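Local atomic coordinates of lipoprotein (Leptospira interrogans serogroup Icterohaemorrhagiae serovar copenhageni, PDB entry 6OE6), a protein that is of unknown function but is probably a lipid-modified lipoprotein with an all-beta domain. Residues A[16-21]-A[40-45]; A[58-63]-A[114-119]; A[67-72]-A[86-91]. All coordinates share one frame; numbering follows the deposited sequence. Where two conformers were deposited one is given.

Contact 1 (A[16-21]-A[40-45]); sequences FGWVLL and TITRKN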
loop_
_atom_site.group_PDB
_atom_site.type_symbol
_atom_site.label_atom_id
_atom_site.label_comp_id
_atom_site.label_asym_id
_atom_site.label_seq_id
_atom_site.Cartn_x
_atom_site.Cartn_y
_atom_site.Cartn_z
ATOM N N PHE A 16 -4.911 -0.904 7.460
ATOM C CA PHE A 16 -4.435 -0.017 6.396
ATOM C C PHE A 16 -5.551 0.924 5.951
ATOM O O PHE A 16 -6.717 0.524 5.861
ATOM C CB PHE A 16 -3.945 -0.805 5.179
ATOM C CG PHE A 16 -2.678 -1.578 5.413
ATOM C CD1 PHE A 16 -1.446 -0.970 5.229
ATOM C CD2 PHE A 16 -2.722 -2.920 5.779
ATOM C CE1 PHE A 16 -0.251 -1.670 5.430
ATOM C CE2 PHE A 16 -1.557 -3.646 5.973
ATOM C CZ PHE A 16 -0.301 -3.013 5.811
ATOM N N GLY A 17 -5.185 2.183 5.676
ATOM C CA GLY A 17 -6.109 3.139 5.108
ATOM C C GLY A 17 -5.454 3.833 3.930
ATOM O O GLY A 17 -4.233 3.900 3.837
ATOM N N TRP A 18 -6.288 4.359 3.027
ATOM C CA TRP A 18 -5.793 4.867 1.754
ATOM C C TRP A 18 -6.521 6.133 1.345
ATOM O O TRP A 18 -7.701 6.319 1.653
ATOM C CB TRP A 18 -5.951 3.824 0.631
ATOM C CG TRP A 18 -5.536 2.450 1.073
ATOM C CD1 TRP A 18 -6.277 1.561 1.811
ATOM C CD2 TRP A 18 -4.279 1.820 0.829
ATOM N NE1 TRP A 18 -5.556 0.416 2.031
ATOM C CE2 TRP A 18 -4.324 0.548 1.433
ATOM C CE3 TRP A 18 -3.119 2.205 0.152
ATOM C CZ2 TRP A 18 -3.248 -0.339 1.388
ATOM C CZ3 TRP A 18 -2.054 1.318 0.102
ATOM C CH2 TRP A 18 -2.126 0.063 0.716
ATOM N N VAL A 19 -5.811 6.992 0.614
ATOM C CA VAL A 19 -6.440 8.107 -0.094
ATOM C C VAL A 19 -5.632 8.353 -1.357
ATOM O O VAL A 19 -4.413 8.162 -1.369
ATOM C CB VAL A 19 -6.556 9.379 0.785
ATOM C CG1 VAL A 19 -5.183 9.885 1.225
ATOM C CG2 VAL A 19 -7.294 10.469 0.040
ATOM N N LEU A 20 -6.321 8.711 -2.439
ATOM C CA LEU A 20 -5.676 9.006 -3.711
ATOM C C LEU A 20 -5.548 10.515 -3.870
ATOM O O LEU A 20 -6.530 11.241 -3.675
ATOM C CB LEU A 20 -6.475 8.417 -4.873
ATOM C CG LEU A 20 -6.637 6.907 -4.935
ATOM C CD1 LEU A 20 -7.483 6.524 -6.125
ATOM C CD2 LEU A 20 -5.251 6.266 -5.048
ATOM N N LEU A 21 -4.348 10.982 -4.231
ATOM C CA LEU A 21 -4.046 12.410 -4.309
ATOM C C LEU A 21 -3.666 12.815 -5.725
ATOM O O LEU A 21 -2.867 12.145 -6.383
ATOM C CB LEU A 21 -2.909 12.782 -3.363
ATOM C CG LEU A 21 -3.232 13.065 -1.900
ATOM C CD1 LEU A 21 -2.187 14.039 -1.355
ATOM C CD2 LEU A 21 -4.636 13.622 -1.741
ATOM N N THR A 40 -9.457 6.008 3.863
ATOM C CA THR A 40 -10.477 4.971 3.816
ATOM C C THR A 40 -9.857 3.652 4.258
ATOM O O THR A 40 -8.880 3.192 3.656
ATOM C CB THR A 40 -11.074 4.876 2.418
ATOM O OG1 THR A 40 -11.714 6.125 2.118
ATOM C CG2 THR A 40 -12.111 3.751 2.347
ATOM N N ILE A 41 -10.429 3.052 5.300
ATOM C CA ILE A 41 -9.853 1.879 5.953
ATOM C C ILE A 41 -10.357 0.620 5.253
ATOM O O ILE A 41 -11.540 0.286 5.342
ATOM C CB ILE A 41 -10.200 1.840 7.446
ATOM C CG1 ILE A 41 -9.729 3.118 8.156
ATOM C CG2 ILE A 41 -9.603 0.599 8.091
ATOM C CD1 ILE A 41 -8.243 3.403 8.005
ATOM N N THR A 42 -9.453 -0.093 4.588
ATOM C CA THR A 42 -9.786 -1.380 3.985
ATOM C C THR A 42 -8.516 -2.033 3.463
ATOM O O THR A 42 -7.526 -1.361 3.157
ATOM C CB THR A 42 -10.803 -1.245 2.850
ATOM O OG1 THR A 42 -11.009 -2.530 2.259
ATOM C CG2 THR A 42 -10.297 -0.280 1.787
ATOM N N ARG A 43 -8.562 -3.361 3.357
ATOM C CA ARG A 43 -7.441 -4.118 2.818
ATOM C C ARG A 43 -7.894 -5.093 1.742
ATOM O O ARG A 43 -7.161 -6.031 1.423
ATOM C CB ARG A 43 -6.696 -4.858 3.939
ATOM C CG ARG A 43 -7.574 -5.825 4.721
ATOM C CD ARG A 43 -6.781 -6.728 5.666
ATOM N NE ARG A 43 -6.230 -6.007 6.815
ATOM C CZ ARG A 43 -4.961 -6.066 7.208
ATOM N NH1 ARG A 43 -4.088 -6.821 6.549
ATOM N NH2 ARG A 43 -4.563 -5.377 8.273
ATOM N N LYS A 44 -9.100 -4.915 1.197
ATOM C CA LYS A 44 -9.672 -5.858 0.243
ATOM C C LYS A 44 -9.935 -5.184 -1.098
ATOM O O LYS A 44 -10.398 -4.036 -1.152
ATOM C CB LYS A 44 -10.985 -6.479 0.782
ATOM N N ASN A 45 -9.643 -5.919 -2.179
ATOM C CA ASN A 45 -9.987 -5.517 -3.543
ATOM C C ASN A 45 -9.452 -4.123 -3.870
ATOM O O ASN A 45 -10.149 -3.287 -4.442
ATOM C CB ASN A 45 -11.504 -5.579 -3.775
ATOM C CG ASN A 45 -12.093 -6.959 -3.487
ATOM O OD1 ASN A 45 -13.040 -7.090 -2.708
ATOM N ND2 ASN A 45 -11.538 -7.987 -4.119
HETATM O O HOH W 1 -9.982 7.989 1.103
#

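Contact 2 (A[58-63]-A[114-119]); sequences YRFSRS and VAYEGD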
loop_
_atom_site.group_PDB
_atom_site.type_symbol
_atom_site.label_atom_id
_atom_site.label_comp_id
_atom_site.label_asym_id
_atom_site.label_seq_id
_atom_site.Cartn_x
_atom_site.Cartn_y
_atom_site.Cartn_z
ATOM N N TYR A 58 -0.909 3.263 8.148
ATOM C CA TYR A 58 -1.023 1.993 8.860
ATOM C C TYR A 58 -1.186 2.257 10.347
ATOM O O TYR A 58 -0.359 2.944 10.949
ATOM C CB TYR A 58 0.189 1.078 8.621
ATOM C CG TYR A 58 0.025 -0.264 9.300
ATOM C CD1 TYR A 58 -0.888 -1.195 8.829
ATOM C CD2 TYR A 58 0.749 -0.585 10.440
ATOM C CE1 TYR A 58 -1.056 -2.413 9.459
ATOM C CE2 TYR A 58 0.589 -1.798 11.070
ATOM C CZ TYR A 58 -0.311 -2.710 10.577
ATOM O OH TYR A 58 -0.483 -3.918 11.209
ATOM N N ARG A 59 -2.243 1.712 10.937
ATOM C CA ARG A 59 -2.472 1.843 12.374
ATOM C C ARG A 59 -2.115 0.525 13.046
ATOM O O ARG A 59 -2.728 -0.508 12.754
ATOM C CB ARG A 59 -3.914 2.230 12.687
ATOM C CG ARG A 59 -4.137 2.441 14.202
ATOM C CD ARG A 59 -5.426 3.186 14.524
ATOM N NE ARG A 59 -5.790 4.134 13.474
ATOM C CZ ARG A 59 -6.970 4.157 12.863
ATOM N NH1 ARG A 59 -7.920 3.296 13.211
ATOM N NH2 ARG A 59 -7.205 5.052 11.912
ATOM N N PHE A 60 -1.126 0.567 13.937
ATOM C CA PHE A 60 -0.662 -0.629 14.619
ATOM C C PHE A 60 -1.706 -1.130 15.609
ATOM O O PHE A 60 -2.394 -0.351 16.269
ATOM C CB PHE A 60 0.647 -0.361 15.362
ATOM C CG PHE A 60 1.802 -0.069 14.469
ATOM C CD1 PHE A 60 2.676 -1.078 14.102
ATOM C CD2 PHE A 60 2.018 1.214 13.990
ATOM C CE1 PHE A 60 3.745 -0.820 13.273
ATOM C CE2 PHE A 60 3.086 1.483 13.159
ATOM C CZ PHE A 60 3.947 0.460 12.793
ATOM N N SER A 61 -1.803 -2.455 15.722
ATOM C CA SER A 61 -2.707 -3.053 16.696
ATOM C C SER A 61 -2.219 -2.910 18.133
ATOM O O SER A 61 -3.025 -3.063 19.058
ATOM C CB SER A 61 -2.917 -4.535 16.384
ATOM O OG SER A 61 -1.730 -5.267 16.634
ATOM N N ARG A 62 -0.934 -2.640 18.350
ATOM C CA ARG A 62 -0.390 -2.413 19.682
ATOM C C ARG A 62 0.265 -1.038 19.735
ATOM O O ARG A 62 0.493 -0.394 18.709
ATOM C CB ARG A 62 0.620 -3.503 20.062
ATOM N N SER A 63 0.565 -0.574 20.945
ATOM C CA SER A 63 1.273 0.695 21.056
ATOM C C SER A 63 2.719 0.519 20.598
ATOM O O SER A 63 3.301 -0.564 20.703
ATOM C CB SER A 63 1.211 1.234 22.487
ATOM O OG SER A 63 2.194 0.637 23.300
ATOM N N VAL A 114 4.767 -4.430 6.405
ATOM C CA VAL A 114 5.127 -3.583 7.539
ATOM C C VAL A 114 5.946 -4.427 8.512
ATOM O O VAL A 114 5.521 -5.522 8.893
ATOM C CB VAL A 114 3.889 -2.996 8.241
ATOM C CG1 VAL A 114 4.345 -2.191 9.494
ATOM C CG2 VAL A 114 3.044 -2.126 7.294
ATOM N N ALA A 115 7.124 -3.930 8.890
ATOM C CA ALA A 115 7.996 -4.625 9.826
ATOM C C ALA A 115 8.181 -3.783 11.077
ATOM O O ALA A 115 8.346 -2.562 10.996
ATOM C CB ALA A 115 9.360 -4.930 9.203
ATOM N N TYR A 116 8.154 -4.445 12.230
ATOM C CA TYR A 116 8.331 -3.786 13.515
ATOM C C TYR A 116 9.295 -4.629 14.326
ATOM O O TYR A 116 9.044 -5.820 14.539
ATOM C CB TYR A 116 6.993 -3.619 14.242
ATOM C CG TYR A 116 7.078 -2.771 15.497
ATOM C CD1 TYR A 116 7.272 -1.398 15.411
ATOM C CD2 TYR A 116 6.955 -3.339 16.749
ATOM C CE1 TYR A 116 7.349 -0.611 16.548
ATOM C CE2 TYR A 116 7.034 -2.564 17.895
ATOM C CZ TYR A 116 7.232 -1.198 17.787
ATOM O OH TYR A 116 7.310 -0.408 18.922
ATOM N N GLU A 117 10.412 -4.018 14.735
ATOM C CA GLU A 117 11.396 -4.665 15.605
ATOM C C GLU A 117 11.843 -6.015 15.044
ATOM O O GLU A 117 12.008 -6.993 15.777
ATOM C CB GLU A 117 10.850 -4.816 17.026
ATOM C CG GLU A 117 10.461 -3.493 17.678
ATOM C CD GLU A 117 11.644 -2.751 18.284
ATOM O OE1 GLU A 117 11.760 -2.738 19.526
ATOM O OE2 GLU A 117 12.458 -2.183 17.525
ATOM N N GLY A 118 12.030 -6.070 13.722
ATOM C CA GLY A 118 12.595 -7.224 13.061
ATOM C C GLY A 118 11.601 -8.165 12.406
ATOM O O GLY A 118 11.990 -8.911 11.501
ATOM N N ASP A 119 10.341 -8.161 12.831
ATOM C CA ASP A 119 9.345 -9.101 12.332
ATOM C C ASP A 119 8.390 -8.415 11.365
ATOM O O ASP A 119 7.955 -7.283 11.606
ATOM C CB ASP A 119 8.537 -9.707 13.482
ATOM C CG ASP A 119 9.413 -10.235 14.599
ATOM O OD1 ASP A 119 10.475 -10.819 14.297
ATOM O OD2 ASP A 119 9.039 -10.058 15.775
#

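Contact 3 (A[67-72]-A[86-91]); sequences SAETYV and VLRKRP. With FMT (formic acid), chain D.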
loop_
_atom_site.group_PDB
_atom_site.type_symbol
_atom_site.label_atom_id
_atom_site.label_comp_id
_atom_site.label_asym_id
_atom_site.label_seq_id
_atom_site.Cartn_x
_atom_site.Cartn_y
_atom_site.Cartn_z
ATOM N N SER A 67 11.089 5.428 18.671
ATOM C CA SER A 67 12.467 5.001 18.473
ATOM C C SER A 67 12.603 3.541 18.044
ATOM O O SER A 67 13.721 3.107 17.742
ATOM C CB SER A 67 13.278 5.230 19.751
ATOM O OG SER A 67 12.867 4.343 20.772
ATOM N N ALA A 68 11.514 2.775 18.003
ATOM C CA ALA A 68 11.604 1.380 17.591
ATOM C C ALA A 68 11.843 1.275 16.089
ATOM O O ALA A 68 11.373 2.102 15.302
ATOM C CB ALA A 68 10.333 0.619 17.966
ATOM N N GLU A 69 12.574 0.236 15.690
ATOM C CA GLU A 69 12.912 0.067 14.278
ATOM C C GLU A 69 11.676 -0.377 13.507
ATOM O O GLU A 69 11.199 -1.503 13.679
ATOM C CB GLU A 69 14.041 -0.946 14.111
ATOM C CG GLU A 69 15.390 -0.479 14.616
ATOM C CD GLU A 69 16.531 -1.076 13.815
ATOM O OE1 GLU A 69 16.275 -1.572 12.697
ATOM O OE2 GLU A 69 17.681 -1.049 14.296
ATOM N N THR A 70 11.158 0.502 12.652
ATOM C CA THR A 70 10.013 0.197 11.806
ATOM C C THR A 70 10.403 0.373 10.345
ATOM O O THR A 70 11.107 1.323 9.989
ATOM C CB THR A 70 8.824 1.103 12.152
ATOM O OG1 THR A 70 8.588 1.050 13.560
ATOM C CG2 THR A 70 7.572 0.645 11.456
ATOM N N TYR A 71 9.968 -0.560 9.499
ATOM C CA TYR A 71 10.233 -0.479 8.072
ATOM C C TYR A 71 8.969 -0.840 7.311
ATOM O O TYR A 71 8.109 -1.573 7.806
ATOM C CB TYR A 71 11.349 -1.428 7.616
ATOM C CG TYR A 71 12.739 -1.053 8.096
ATOM C CD1 TYR A 71 13.602 -0.324 7.285
ATOM C CD2 TYR A 71 13.184 -1.439 9.347
ATOM C CE1 TYR A 71 14.872 0.016 7.711
ATOM C CE2 TYR A 71 14.448 -1.105 9.786
ATOM C CZ TYR A 71 15.288 -0.374 8.963
ATOM O OH TYR A 71 16.550 -0.035 9.390
ATOM N N VAL A 72 8.872 -0.327 6.086
ATOM C CA VAL A 72 7.980 -0.907 5.091
ATOM C C VAL A 72 8.832 -1.397 3.936
ATOM O O VAL A 72 9.946 -0.911 3.706
ATOM C CB VAL A 72 6.922 0.087 4.583
ATOM C CG1 VAL A 72 6.003 0.489 5.746
ATOM C CG2 VAL A 72 7.603 1.319 3.955
ATOM N N VAL A 86 13.208 -1.049 0.649
ATOM C CA VAL A 86 12.675 -0.886 1.992
ATOM C C VAL A 86 12.847 0.569 2.377
ATOM O O VAL A 86 13.703 1.282 1.841
ATOM C CB VAL A 86 13.370 -1.788 3.026
ATOM C CG1 VAL A 86 13.339 -3.227 2.543
ATOM C CG2 VAL A 86 14.787 -1.305 3.268
ATOM N N LEU A 87 12.024 1.009 3.327
ATOM C CA LEU A 87 12.112 2.381 3.805
ATOM C C LEU A 87 11.869 2.389 5.304
ATOM O O LEU A 87 10.859 1.851 5.773
ATOM C CB LEU A 87 11.081 3.257 3.092
ATOM C CG LEU A 87 11.286 4.761 3.047
ATOM C CD1 LEU A 87 12.478 5.094 2.155
ATOM C CD2 LEU A 87 10.014 5.397 2.515
ATOM N N ARG A 88 12.803 2.987 6.041
ATOM C CA ARG A 88 12.651 3.159 7.479
ATOM C C ARG A 88 11.534 4.163 7.760
ATOM O O ARG A 88 11.498 5.246 7.167
ATOM C CB ARG A 88 13.976 3.636 8.081
ATOM C CG ARG A 88 14.011 3.579 9.591
ATOM C CD ARG A 88 15.407 3.891 10.114
ATOM N NE ARG A 88 15.550 3.545 11.523
ATOM C CZ ARG A 88 16.673 3.702 12.216
ATOM N NH1 ARG A 88 17.753 4.199 11.626
ATOM N NH2 ARG A 88 16.719 3.362 13.497
ATOM N N LYS A 89 10.649 3.827 8.693
ATOM C CA LYS A 89 9.533 4.692 9.052
ATOM C C LYS A 89 9.595 5.038 10.529
ATOM O O LYS A 89 9.999 4.218 11.359
ATOM C CB LYS A 89 8.182 4.033 8.771
ATOM C CG LYS A 89 7.985 3.534 7.330
ATOM C CD LYS A 89 8.078 4.677 6.326
ATOM C CE LYS A 89 6.845 5.530 6.282
ATOM N NZ LYS A 89 6.850 6.481 5.115
ATOM N N ARG A 90 9.167 6.250 10.846
ATOM C CA ARG A 90 9.147 6.693 12.233
ATOM C C ARG A 90 7.704 6.767 12.710
ATOM O O ARG A 90 6.940 7.614 12.223
ATOM C CB ARG A 90 9.842 8.049 12.378
ATOM C CG ARG A 90 10.086 8.436 13.824
ATOM C CD ARG A 90 10.436 9.904 13.976
ATOM N NE ARG A 90 11.606 10.286 13.190
ATOM C CZ ARG A 90 12.864 10.086 13.573
ATOM N NH1 ARG A 90 13.123 9.493 14.731
ATOM N NH2 ARG A 90 13.865 10.477 12.796
ATOM N N PRO A 91 7.281 5.912 13.634
ATOM C CA PRO A 91 5.877 5.920 14.055
ATOM C C PRO A 91 5.518 7.185 14.817
ATOM O O PRO A 91 6.347 7.779 15.510
ATOM C CB PRO A 91 5.772 4.691 14.962
ATOM C CG PRO A 91 6.935 3.824 14.592
ATOM C CD PRO A 91 8.024 4.773 14.200
HETATM C C FMT D . 6.547 5.132 1.651
HETATM O O1 FMT D . 6.513 6.345 1.499
HETATM O O2 FMT D . 6.173 4.596 2.693
HETATM O O HOH W 2 12.550 3.264 12.421
#

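Contact 1 (A[16-21]-A[40-45])
Trp18 and Thr40 form an antiparallel hydrogen-bonded pair, which fixes how strand 40-41 lies along strand 15-21. Thr40 N points almost straight (179°) at Trp18 O, 2.8 Å away, and Thr40 O accepts from Trp18 N. A water bridges Trp18 O and Thr40 OG1. From CB of Trp18, chi1 (-44°) sets CG beside the backbone N, and chi2 turns the pyrrole edge toward segment 40-45. There CD1 lies 3.5 Å from Thr42 O, with Thr40 O at a similar distance. One atom further on, NE1 donates to Thr42 O at 2.9 Å; the oxygen lies in the indole plane and NE1 nearly along the C=O axis, though the N-H is bent away from the straight line. The indole also packs on Phe48, Leu112 and Val124. Thr42 N in turn donates to Phe16 O, 3.1 Å away and in the carbonyl plane, so Thr42 is held through both its N and its O. On the other face, Gly17 lets Ile41 CD1 settle 3.6 Å from its CA. Back on the face of Trp18, Phe16 CD2 sits over one face of the Arg43 guanidinium, 4.0 Å from NH2, the planes 69° apart; the charged end is engaged by Gly14 O and Asp122. Edge strand 40-41 thus pairs with 15-21, whose Phe16 and Trp18 pack on strands 108-116 and 119-129 of the second sheet, the face-to-face packing of a beta sandwich.

Contact 2 (A[58-63]-A[114-119])
One CH-pi contact joins 58-63 and 114-119. Val114 CG2 stands over one face of the Tyr58 ring, 4.2 Å from its centroid and 15° off the normal, displaced toward the rim on the CG and CD2 side. Chi1 of Tyr58 (-177°) places CG anti to the backbone N and carries the ring toward the other segment, and chi2 turns its face to Val114. Apolar contacts come next. Val114 CG1, also anti to its backbone N, touches both rings of the other segment: it is 4.1 Å from Tyr58 CD2 and equally far from Phe60 CE1, so this one methyl is shared by the two rings. Those rings also meet each other, with Tyr58 CD2 3.9 Å above the middle of the Phe60 ring. CA atoms of the facing residues stay 8.4 Å apart at Tyr58 and Val114, a side-chain spacing rather than a strand-pairing one: strand 53-59 belongs to one sheet and strand 108-116 to the other, and the residues fill the interior of a beta sandwich, with Ile98 and Ile121 adding to the filling. The aromatic pair Phe60 and Tyr116 is oblique, its centroids 5.7 Å apart and its planes at 56°, Phe60 CE1 being nearest to Tyr116 CD1. Polar links lie outside the pairing. Tyr58 OH bonds to Asp122, and Tyr116 OH to the N of Ser65. Behind Tyr116, a type I' turn with Glu117 and Gly118 at its corners leads into strand 119-129; Tyr116 N donates to Asp119 O at 2.9 Å, and Asp119 N returns a bond to Tyr116 O.

Contact 3 (A[67-72]-A[86-91])
Strands 70-77 and 81-89 make a hairpin, and its tightest part here is the hydrogen-bonded pair Val72 and Leu87. Val72 N donates to Leu87 O in the carbonyl plane, and Leu87 N returns a 2.9 Å bond nearly along the C=O axis of Val72. Lys89 N reaches Thr70 O at 2.9 Å and almost straight (175°), although it comes from above the carbonyl plane. Beneath, on the face shared by Thr70, Val72, Leu87 and Lys89, Val72 CG1 rests 4.0 Å from Lys89 CG. The lysine chain bends at chi2 and chi3, carrying NZ away to Glu99 O and to O2 of a formic acid molecule, probably from the crystallisation liquor. Thr70 and Pro91 meet tip to tip, OG1 being 3.4 Å from CG.

The other face is the more exposed one. The extended Arg88 chain crosses the Tyr71 ring obliquely; CG lies over one ring face, toward its rim and 4.1 Å above its plane, CB is 3.7 Å from CE1, and the guanidinium is turned only 10° from the ring. The loose element is Glu69, whose OE2 remains 4.6 Å from Arg88 NH2 and well out of the guanidinium plane, so it offers charge proximity but no bond. A water accepts from Thr70 N and Arg88 NE and donates to Lys89 O, bridging the two strands beside Thr70 and Lys89. Strand 81-89 is an outermost strand of the five-stranded sheet; strand 70-77 has strand 108-116 on its other side, while Val72, Lys89 and Pro91 pack on Ile98 of the facing sheet.

Overall arrangement
Contact 1 and contact 2 meet across neighbouring strands 15-21 and 53-59 of one sheet: Phe16 CE1 comes to 3.5 Å from Tyr58 CD1, the centres of the two contacts being about 18 Å apart. Contact 2 crosses to the second sheet, where it joins contact 3, whose centre is about 9 Å from its own and which is nested in the loop it closes: Ala115 N lies 2.8 Å from Tyr71 O in a probable hydrogen bond. Contacts 1 and 3 do not touch, their nearest atoms being about 7 Å apart. No active site is known. Of the three, contact 3 lies nearest a bound sodium ion, about 6 Å from the Leu87 side chain; Leu79 and Asn82 of the same hairpin form a sodium site.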